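Local coordinates for cyclic AMP receptor protein (PDB 4EV0) that activates transcription from its target promoters in a cAMP-dependent manner, working as a homodimer that binds cyclic AMP and DNA, at residues Pro32-Gly37 against Gly83-Ser88; Ala42-Ala47 against Leu97-Arg102. All blocks are in the same frame, centred on the assembly; numbering follows the deposited sequence.

How the interactions relate
Both contacts belong to the cyclic nucleotide-binding domain, but to its two different sheets. Interaction 1 joins the end of strand 32-34 to the phosphate-binding loop before strand 88-91. It is partly buried: Phe34 and Arg85 lie inside, while Tyr35 and Glu84 are exposed. Its chemistry is mixed, with a cation-pi stack, two hydrogen bonds and a bound cAMP. Interaction 2 pairs the inner strands 42-46 and 95-101 of the other sheet. It is mostly buried and held by backbone bonds and apolar side chains. The two meet where Arg85 NH2 lies 2.8 Å from Ala42 O, a probable hydrogen bond, and where Phe34 packs on Tyr44.

Interaction 1. Residues Pro32-Gly37 against Gly83-Ser88; sequences PIFYQG and GERSAS. With CMP (adenosine-3',5'-cyclic-monophosphate), chain G.
Arg85 lies across the ring of Phe34 and reaches the phosphate of cAMP. Arg85 CB sits 3.3 Å from Tyr35 O. CG is beside the same carbonyl and touches Phe34 CD1. The chain then bends at CG, with CD turned by chi2 of -63°. CD passes over the ring face as a CH-pi contact and also nears O5' and O1P of the nucleotide. NE lies over the ring centre. Arg85 CZ follows, 4.0 Å from the centroid of the Phe34 ring, in a cation-pi contact. The guanidinium is stacked on the ring, the planes 14° apart. At its edge, Arg85 NH1 donates to cAMP O1P over 2.6 Å and also to Gly75 O. NH2 is hydrogen-bonded to Ala42 O.

The Phe34 ring has Ala87 O near its plane, 3.2 Å from CE1. An alanine in place of Phe34 would probably open a gap beside the guanidinium and CD of Arg85, leaving the group to its edge bonds without the face it lies on.

Ser86 grips the same phosphate twice: its backbone N donates to O2P of cAMP over 3.0 Å, nearly straight, and its side-chain OG donates to the same oxygen. Gln36 N donates to Ser88 OG over 3.1 Å. A water bridges that hydroxyl and Gln36 OE1, which also accepts from Thr56 N. Gly37 N donates to Arg85 O over 3.0 Å.

Segment 83-88 forms the end of the phosphate-binding cassette of the cyclic nucleotide-binding domain, where Arg85 and Ser86 hold the cyclic phosphate, and 32-37 packs against it. The second subunit adds Asp131, which also bonds the nucleotide. The positive guanidinium, laid on an aromatic face and bonded at its edge, is likely to offset the phosphate charge where Arg85 and Ser86 are buried.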
ATOM      1  N   PRO B  32     -23.287  -0.063  14.496  1.00 82.62           N
ATOM      2  CA  PRO B  32     -22.114  -0.858  14.127  1.00 78.99           C
ATOM      3  C   PRO B  32     -22.568  -2.151  13.476  1.00 77.45           C
ATOM      4  O   PRO B  32     -23.503  -2.789  13.962  1.00 79.09           O
ATOM      5  CB  PRO B  32     -21.450  -1.161  15.476  1.00 80.49           C
ATOM      6  CG  PRO B  32     -22.027  -0.170  16.432  1.00 85.72           C
ATOM      7  CD  PRO B  32     -23.418   0.080  15.954  1.00 84.93           C
ATOM      8  N   ILE B  33     -21.926  -2.518  12.374  1.00 60.08           N
ATOM      9  CA  ILE B  33     -22.239  -3.754  11.689  1.00 57.51           C
ATOM     10  C   ILE B  33     -21.367  -4.854  12.303  1.00 58.04           C
ATOM     11  O   ILE B  33     -21.883  -5.883  12.768  1.00 59.03           O
ATOM     12  CB  ILE B  33     -22.054  -3.594  10.180  1.00 56.38           C
ATOM     13  CG1 ILE B  33     -23.000  -2.506   9.663  1.00 58.60           C
ATOM     14  CG2 ILE B  33     -22.310  -4.892   9.462  1.00 54.58           C
ATOM     15  CD1 ILE B  33     -22.342  -1.509   8.717  1.00 59.10           C
ATOM     16  N   PHE B  34     -20.057  -4.613  12.331  1.00 56.51           N
ATOM     17  CA  PHE B  34     -19.121  -5.406  13.137  1.00 55.98           C
ATOM     18  C   PHE B  34     -17.889  -4.566  13.484  1.00 56.85           C
ATOM     19  O   PHE B  34     -17.707  -3.459  12.959  1.00 54.71           O
ATOM     20  CB  PHE B  34     -18.718  -6.716  12.447  1.00 54.11           C
ATOM     21  CG  PHE B  34     -18.122  -6.529  11.071  1.00 53.15           C
ATOM     22  CD1 PHE B  34     -16.831  -6.037  10.912  1.00 51.30           C
ATOM     23  CD2 PHE B  34     -18.848  -6.860   9.936  1.00 50.36           C
ATOM     24  CE1 PHE B  34     -16.289  -5.864   9.657  1.00 48.82           C
ATOM     25  CE2 PHE B  34     -18.297  -6.686   8.660  1.00 48.92           C
ATOM     26  CZ  PHE B  34     -17.025  -6.195   8.527  1.00 47.57           C
ATOM     27  N   TYR B  35     -17.042  -5.117  14.351  1.00 75.70           N
ATOM     28  CA  TYR B  35     -15.822  -4.451  14.795  1.00 75.94           C
ATOM     29  C   TYR B  35     -14.559  -5.184  14.369  1.00 75.13           C
ATOM     30  O   TYR B  35     -14.579  -6.387  14.119  1.00 75.62           O
ATOM     31  CB  TYR B  35     -15.829  -4.322  16.315  1.00 79.18           C
ATOM     32  CG  TYR B  35     -16.796  -3.289  16.836  1.00 83.36           C
ATOM     33  CD1 TYR B  35     -16.940  -2.062  16.194  1.00 82.90           C
ATOM     34  CD2 TYR B  35     -17.562  -3.533  17.966  1.00 85.19           C
ATOM     35  CE1 TYR B  35     -17.822  -1.103  16.669  1.00 86.09           C
ATOM     36  CE2 TYR B  35     -18.451  -2.581  18.451  1.00 89.25           C
ATOM     37  CZ  TYR B  35     -18.578  -1.366  17.798  1.00 90.52           C
ATOM     38  OH  TYR B  35     -19.458  -0.412  18.273  1.00 89.64           O
ATOM     39  N   GLN B  36     -13.463  -4.437  14.282  1.00 56.87           N
ATOM     40  CA  GLN B  36     -12.137  -4.995  14.049  1.00 59.58           C
ATOM     41  C   GLN B  36     -11.829  -5.947  15.198  1.00 62.37           C
ATOM     42  O   GLN B  36     -12.061  -5.608  16.361  1.00 64.74           O
ATOM     43  CB  GLN B  36     -11.091  -3.860  13.985  1.00 59.41           C
ATOM     44  CG  GLN B  36      -9.669  -4.279  13.573  1.00 58.78           C
ATOM     45  CD  GLN B  36      -8.708  -3.078  13.447  1.00 61.97           C
ATOM     46  OE1 GLN B  36      -9.144  -1.924  13.409  1.00 59.72           O
ATOM     47  NE2 GLN B  36      -7.398  -3.354  13.395  1.00 59.10           N
ATOM     48  N   GLY B  37     -11.328  -7.137  14.877  1.00 61.82           N
ATOM     49  CA  GLY B  37     -11.063  -8.149  15.888  1.00 66.55           C
ATOM     50  C   GLY B  37     -12.224  -9.095  16.181  1.00 67.59           C
ATOM     51  O   GLY B  37     -12.098 -10.009  16.999  1.00 72.05           O
ATOM     52  N   GLY B  83     -10.034 -15.468   9.694  1.00 58.57           N
ATOM     53  CA  GLY B  83      -9.328 -14.571  10.597  1.00 57.00           C
ATOM     54  C   GLY B  83     -10.288 -13.541  11.180  1.00 54.60           C
ATOM     55  O   GLY B  83     -11.422 -13.406  10.713  1.00 49.50           O
ATOM     56  N   GLU B  84      -9.844 -12.794  12.186  1.00 77.63           N
ATOM     57  CA  GLU B  84     -10.675 -11.717  12.712  1.00 76.40           C
ATOM     58  C   GLU B  84     -10.908 -10.653  11.649  1.00 71.19           C
ATOM     59  O   GLU B  84     -10.174 -10.580  10.652  1.00 69.83           O
ATOM     60  CB  GLU B  84     -10.046 -11.104  13.956  1.00 77.88           C
ATOM     61  CG  GLU B  84      -9.869 -12.084  15.086  1.00 85.23           C
ATOM     62  CD  GLU B  84      -9.094 -11.494  16.242  1.00 92.16           C
ATOM     63  OE1 GLU B  84      -8.295 -10.557  16.007  1.00 90.36           O
ATOM     64  OE2 GLU B  84      -9.293 -11.967  17.387  1.00 95.50           O
ATOM     65  N   ARG B  85     -11.944  -9.848  11.854  1.00 64.90           N
ATOM     66  CA  ARG B  85     -12.210  -8.723  10.979  1.00 61.30           C
ATOM     67  C   ARG B  85     -10.985  -7.813  10.978  1.00 62.25           C
ATOM     68  O   ARG B  85     -10.471  -7.451  12.038  1.00 64.30           O
ATOM     69  CB  ARG B  85     -13.418  -7.945  11.480  1.00 59.24           C
ATOM     70  CG  ARG B  85     -14.700  -8.731  11.476  1.00 61.56           C
ATOM     71  CD  ARG B  85     -15.065  -9.112  10.065  1.00 59.60           C
ATOM     72  NE  ARG B  85     -16.416  -9.660  10.008  1.00 59.17           N
ATOM     73  CZ  ARG B  85     -16.947 -10.194   8.912  1.00 58.35           C
ATOM     74  NH1 ARG B  85     -16.219 -10.240   7.789  1.00 54.41           N
ATOM     75  NH2 ARG B  85     -18.196 -10.670   8.935  1.00 56.41           N
ATOM     76  N   SER B  86     -10.518  -7.453   9.794  1.00 60.33           N
ATOM     77  CA  SER B  86      -9.376  -6.560   9.691  1.00 61.24           C
ATOM     78  C   SER B  86      -9.765  -5.083   9.859  1.00 60.35           C
ATOM     79  O   SER B  86      -8.897  -4.224   9.930  1.00 60.46           O
ATOM     80  CB  SER B  86      -8.668  -6.774   8.356  1.00 58.08           C
ATOM     81  OG  SER B  86      -9.559  -6.539   7.281  1.00 56.84           O
ATOM     82  N   ALA B  87     -11.065  -4.799   9.916  1.00 59.80           N
ATOM     83  CA  ALA B  87     -11.552  -3.431  10.090  1.00 59.82           C
ATOM     84  C   ALA B  87     -12.948  -3.411  10.725  1.00 60.10           C
ATOM     85  O   ALA B  87     -13.672  -4.418  10.696  1.00 60.14           O
ATOM     86  CB  ALA B  87     -11.567  -2.705   8.755  1.00 56.32           C
ATOM     87  N   SER B  88     -13.312  -2.269  11.307  1.00 53.66           N
ATOM     88  CA  SER B  88     -14.670  -2.058  11.809  1.00 55.55           C
ATOM     89  C   SER B  88     -15.552  -1.547  10.660  1.00 54.18           C
ATOM     90  O   SER B  88     -15.059  -0.864   9.737  1.00 52.43           O
ATOM     91  CB  SER B  88     -14.681  -1.038  12.961  1.00 57.90           C
ATOM     92  OG  SER B  88     -13.820  -1.410  14.025  1.00 58.44           O
TER
HETATM   93  P   CMP G 301     -13.021  -8.311   6.775  1.00 59.47           P
HETATM   94  O1P CMP G 301     -13.885  -9.534   6.875  1.00 61.07           O
HETATM   95  O2P CMP G 301     -11.549  -8.430   7.100  1.00 58.12           O
HETATM   96  O5' CMP G 301     -13.669  -7.102   7.628  1.00 64.65           O
HETATM   97  C5' CMP G 301     -13.373  -5.741   7.319  1.00 57.22           C
HETATM   98  C4' CMP G 301     -13.405  -5.566   5.841  1.00 56.78           C
HETATM   99  O4' CMP G 301     -12.871  -4.295   5.422  1.00 56.17           O
HETATM  100  C3' CMP G 301     -12.547  -6.534   5.088  1.00 56.09           C
HETATM  101  O3' CMP G 301     -13.022  -7.860   5.197  1.00 56.78           O
HETATM  102  C2' CMP G 301     -12.565  -5.920   3.700  1.00 54.87           C
HETATM  103  O2' CMP G 301     -13.819  -6.121   3.074  1.00 56.16           O
HETATM  104  C1' CMP G 301     -12.452  -4.431   4.070  1.00 56.79           C
HETATM  105  N9  CMP G 301     -11.072  -3.952   3.948  1.00 57.02           N
HETATM  106  C8  CMP G 301      -9.998  -4.376   4.639  1.00 55.12           C
HETATM  107  N7  CMP G 301      -8.888  -3.711   4.211  1.00 55.50           N
HETATM  108  C5  CMP G 301      -9.262  -2.853   3.239  1.00 55.60           C
HETATM  109  C6  CMP G 301      -8.597  -1.840   2.377  1.00 56.01           C
HETATM  110  N6  CMP G 301      -7.257  -1.622   2.480  1.00 56.50           N
HETATM  111  N1  CMP G 301      -9.375  -1.162   1.490  1.00 53.25           N
HETATM  112  C2  CMP G 301     -10.696  -1.379   1.380  1.00 56.49           C
HETATM  113  N3  CMP G 301     -11.365  -2.275   2.143  1.00 56.55           N
HETATM  114  C4  CMP G 301     -10.709  -3.022   3.066  1.00 56.35           C
HETATM  115  O   HOH W   1     -11.354  -0.416  14.180  1.00 44.74           O

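Interaction 2. Residues Ala42-Ala47 against Leu97-Arg102; sequences ALYLVA and LLALFR
Ala42 CB sits over the centre of the Phe101 ring, 3.7 Å from the centroid, in a CH-pi contact. The two residues are a non-hydrogen-bonded pair, so both side chains leave the same face of the sheet. Phe101 CG stands anti to its carbonyl carbon (chi1 -72°), and the ring turns a face to the methyl. Further along this face, Tyr44 meets two side chains of the facing strand. Tyr44 CE2 is 3.6 Å from Ala99 CB, and Tyr44 CD2 is 3.9 Å from Leu97 CD1. The other branch of Leu97, CD2, touches Val46 CG2 at 3.8 Å. The opposite face carries leucines. Leu43 and Leu100 lie side by side and point the same way, with Leu43 CD1 3.8 Å from Leu100 CB. Leu45 and Leu98 meet at their CB atoms.

Four backbone hydrogen bonds set this register. Leu43 and Leu100 exchange two, and so do Leu45 and Leu98; Leu45 N reaches Leu98 O over 2.8 Å. Tyr44 and Val46 form non-hydrogen-bonded pairs with Ala99 and Leu97. The strands run antiparallel, 153° between their directions.

Outward, strand 23-27 flanks 95-101, and strand 73-74 flanks 42-46. Phe74 meets the Tyr44 ring, while Leu98 and Leu100 pack on Phe22. Leu43 touches Glu76, a cAMP-binding residue.

The pairing joins the two central strands of one sheet of the jelly-roll-like cyclic nucleotide-binding domain. Between the segments the side chains meet through apolar atoms, and the hydrogen bonds come from the backbone. The apolar pairing therefore places a backbone carbonyl, Ala42 O, and the Tyr44 ring beside Arg85, as a second shell to the phosphate site.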
ATOM      1  N   ALA B  42     -19.278 -14.061   7.471  1.00 63.87           N
ATOM      2  CA  ALA B  42     -20.031 -13.615   6.300  1.00 61.59           C
ATOM      3  C   ALA B  42     -19.460 -12.356   5.651  1.00 58.22           C
ATOM      4  O   ALA B  42     -18.850 -11.509   6.324  1.00 55.46           O
ATOM      5  CB  ALA B  42     -21.489 -13.382   6.679  1.00 62.97           C
ATOM      6  N   LEU B  43     -19.669 -12.234   4.341  1.00 62.77           N
ATOM      7  CA  LEU B  43     -19.393 -10.978   3.643  1.00 60.42           C
ATOM      8  C   LEU B  43     -20.717 -10.287   3.368  1.00 60.76           C
ATOM      9  O   LEU B  43     -21.778 -10.891   3.518  1.00 63.13           O
ATOM     10  CB  LEU B  43     -18.623 -11.208   2.338  1.00 60.38           C
ATOM     11  CG  LEU B  43     -19.200 -12.134   1.260  1.00 60.97           C
ATOM     12  CD1 LEU B  43     -20.264 -11.457   0.381  1.00 59.41           C
ATOM     13  CD2 LEU B  43     -18.076 -12.702   0.406  1.00 61.79           C
ATOM     14  N   TYR B  44     -20.662  -9.032   2.948  1.00 61.10           N
ATOM     15  CA  TYR B  44     -21.875  -8.268   2.717  1.00 62.32           C
ATOM     16  C   TYR B  44     -21.801  -7.474   1.419  1.00 62.36           C
ATOM     17  O   TYR B  44     -20.768  -6.877   1.089  1.00 62.84           O
ATOM     18  CB  TYR B  44     -22.151  -7.297   3.882  1.00 61.73           C
ATOM     19  CG  TYR B  44     -22.238  -7.925   5.258  1.00 62.53           C
ATOM     20  CD1 TYR B  44     -21.106  -8.091   6.040  1.00 61.58           C
ATOM     21  CD2 TYR B  44     -23.455  -8.338   5.781  1.00 65.83           C
ATOM     22  CE1 TYR B  44     -21.174  -8.658   7.301  1.00 63.48           C
ATOM     23  CE2 TYR B  44     -23.541  -8.915   7.048  1.00 65.49           C
ATOM     24  CZ  TYR B  44     -22.393  -9.068   7.804  1.00 66.40           C
ATOM     25  OH  TYR B  44     -22.461  -9.633   9.060  1.00 69.42           O
ATOM     26  N   LEU B  45     -22.913  -7.479   0.694  1.00 64.53           N
ATOM     27  CA  LEU B  45     -23.161  -6.531  -0.380  1.00 67.23           C
ATOM     28  C   LEU B  45     -24.064  -5.444   0.178  1.00 71.03           C
ATOM     29  O   LEU B  45     -24.945  -5.725   0.990  1.00 69.98           O
ATOM     30  CB  LEU B  45     -23.877  -7.227  -1.533  1.00 69.49           C
ATOM     31  CG  LEU B  45     -23.117  -7.528  -2.825  1.00 71.91           C
ATOM     32  CD1 LEU B  45     -21.601  -7.552  -2.606  1.00 68.22           C
ATOM     33  CD2 LEU B  45     -23.598  -8.842  -3.399  1.00 69.81           C
ATOM     34  N   VAL B  46     -23.848  -4.202  -0.243  1.00 63.36           N
ATOM     35  CA  VAL B  46     -24.740  -3.114   0.149  1.00 66.11           C
ATOM     36  C   VAL B  46     -25.889  -3.013  -0.849  1.00 70.27           C
ATOM     37  O   VAL B  46     -25.672  -2.755  -2.034  1.00 72.28           O
ATOM     38  CB  VAL B  46     -24.006  -1.761   0.232  1.00 69.49           C
ATOM     39  CG1 VAL B  46     -25.013  -0.619   0.380  1.00 74.45           C
ATOM     40  CG2 VAL B  46     -23.001  -1.769   1.376  1.00 65.09           C
ATOM     41  N   ALA B  47     -27.107  -3.254  -0.373  1.00 63.17           N
ATOM     42  CA  ALA B  47     -28.295  -3.108  -1.208  1.00 68.03           C
ATOM     43  C   ALA B  47     -28.777  -1.647  -1.239  1.00 73.26           C
ATOM     44  O   ALA B  47     -29.187  -1.135  -2.286  1.00 77.36           O
ATOM     45  CB  ALA B  47     -29.387  -4.015  -0.714  1.00 68.01           C
ATOM     46  N   LEU B  97     -28.261  -4.642   3.922  1.00 68.40           N
ATOM     47  CA  LEU B  97     -27.123  -5.477   3.579  1.00 62.33           C
ATOM     48  C   LEU B  97     -27.576  -6.843   3.109  1.00 64.52           C
ATOM     49  O   LEU B  97     -28.456  -7.458   3.722  1.00 67.43           O
ATOM     50  CB  LEU B  97     -26.212  -5.642   4.799  1.00 61.54           C
ATOM     51  CG  LEU B  97     -25.520  -4.368   5.302  1.00 62.87           C
ATOM     52  CD1 LEU B  97     -24.608  -4.684   6.470  1.00 59.73           C
ATOM     53  CD2 LEU B  97     -24.735  -3.684   4.178  1.00 62.28           C
ATOM     54  N   LEU B  98     -26.988  -7.324   2.019  1.00 73.66           N
ATOM     55  CA  LEU B  98     -27.186  -8.705   1.608  1.00 71.32           C
ATOM     56  C   LEU B  98     -25.980  -9.504   2.071  1.00 69.84           C
ATOM     57  O   LEU B  98     -24.856  -9.265   1.619  1.00 69.97           O
ATOM     58  CB  LEU B  98     -27.371  -8.810   0.097  1.00 69.52           C
ATOM     59  CG  LEU B  98     -28.690  -8.304  -0.484  1.00 75.44           C
ATOM     60  CD1 LEU B  98     -28.600  -8.243  -1.995  1.00 74.74           C
ATOM     61  CD2 LEU B  98     -29.870  -9.180  -0.048  1.00 78.07           C
ATOM     62  N   ALA B  99     -26.210 -10.438   2.989  1.00 64.54           N
ATOM     63  CA  ALA B  99     -25.124 -11.180   3.619  1.00 62.37           C
ATOM     64  C   ALA B  99     -24.946 -12.568   3.025  1.00 66.62           C
ATOM     65  O   ALA B  99     -25.922 -13.291   2.767  1.00 68.37           O
ATOM     66  CB  ALA B  99     -25.354 -11.281   5.107  1.00 64.15           C
ATOM     67  N   LEU B 100     -23.694 -12.951   2.816  1.00 60.09           N
ATOM     68  CA  LEU B 100     -23.415 -14.296   2.344  1.00 59.04           C
ATOM     69  C   LEU B 100     -22.523 -15.029   3.338  1.00 61.22           C
ATOM     70  O   LEU B 100     -21.372 -14.651   3.561  1.00 60.63           O
ATOM     71  CB  LEU B 100     -22.781 -14.236   0.962  1.00 58.92           C
ATOM     72  CG  LEU B 100     -22.252 -15.548   0.404  1.00 61.24           C
ATOM     73  CD1 LEU B 100     -23.395 -16.536   0.212  1.00 63.33           C
ATOM     74  CD2 LEU B 100     -21.514 -15.262  -0.895  1.00 59.07           C
ATOM     75  N   PHE B 101     -23.065 -16.067   3.956  1.00 74.64           N
ATOM     76  CA  PHE B 101     -22.321 -16.791   4.974  1.00 75.72           C
ATOM     77  C   PHE B 101     -21.346 -17.766   4.348  1.00 76.61           C
ATOM     78  O   PHE B 101     -21.412 -18.023   3.149  1.00 76.71           O
ATOM     79  CB  PHE B 101     -23.265 -17.419   5.995  1.00 77.58           C
ATOM     80  CG  PHE B 101     -23.890 -16.400   6.896  1.00 77.98           C
ATOM     81  CD1 PHE B 101     -24.961 -15.630   6.459  1.00 77.05           C
ATOM     82  CD2 PHE B 101     -23.368 -16.152   8.156  1.00 79.44           C
ATOM     83  CE1 PHE B 101     -25.526 -14.648   7.280  1.00 75.98           C
ATOM     84  CE2 PHE B 101     -23.931 -15.171   8.980  1.00 81.15           C
ATOM     85  CZ  PHE B 101     -25.009 -14.423   8.538  1.00 77.06           C
ATOM     86  N   ARG B 102     -20.409 -18.258   5.145  1.00 67.05           N
ATOM     87  CA  ARG B 102     -19.303 -19.037   4.610  1.00 69.32           C
ATOM     88  C   ARG B 102     -19.776 -20.353   3.971  1.00 74.51           C
ATOM     89  O   ARG B 102     -19.332 -20.716   2.877  1.00 72.04           O
ATOM     90  CB  ARG B 102     -18.258 -19.293   5.696  1.00 72.48           C
ATOM     91  CG  ARG B 102     -16.963 -19.836   5.142  1.00 75.78           C
ATOM     92  CD  ARG B 102     -15.891 -19.959   6.202  1.00 77.38           C
ATOM     93  NE  ARG B 102     -14.990 -21.058   5.878  1.00 80.14           N
ATOM     94  CZ  ARG B 102     -13.917 -20.964   5.090  1.00 81.48           C
ATOM     95  NH1 ARG B 102     -13.573 -19.800   4.541  1.00 77.44           N
ATOM     96  NH2 ARG B 102     -13.177 -22.043   4.863  1.00 83.19           N
TER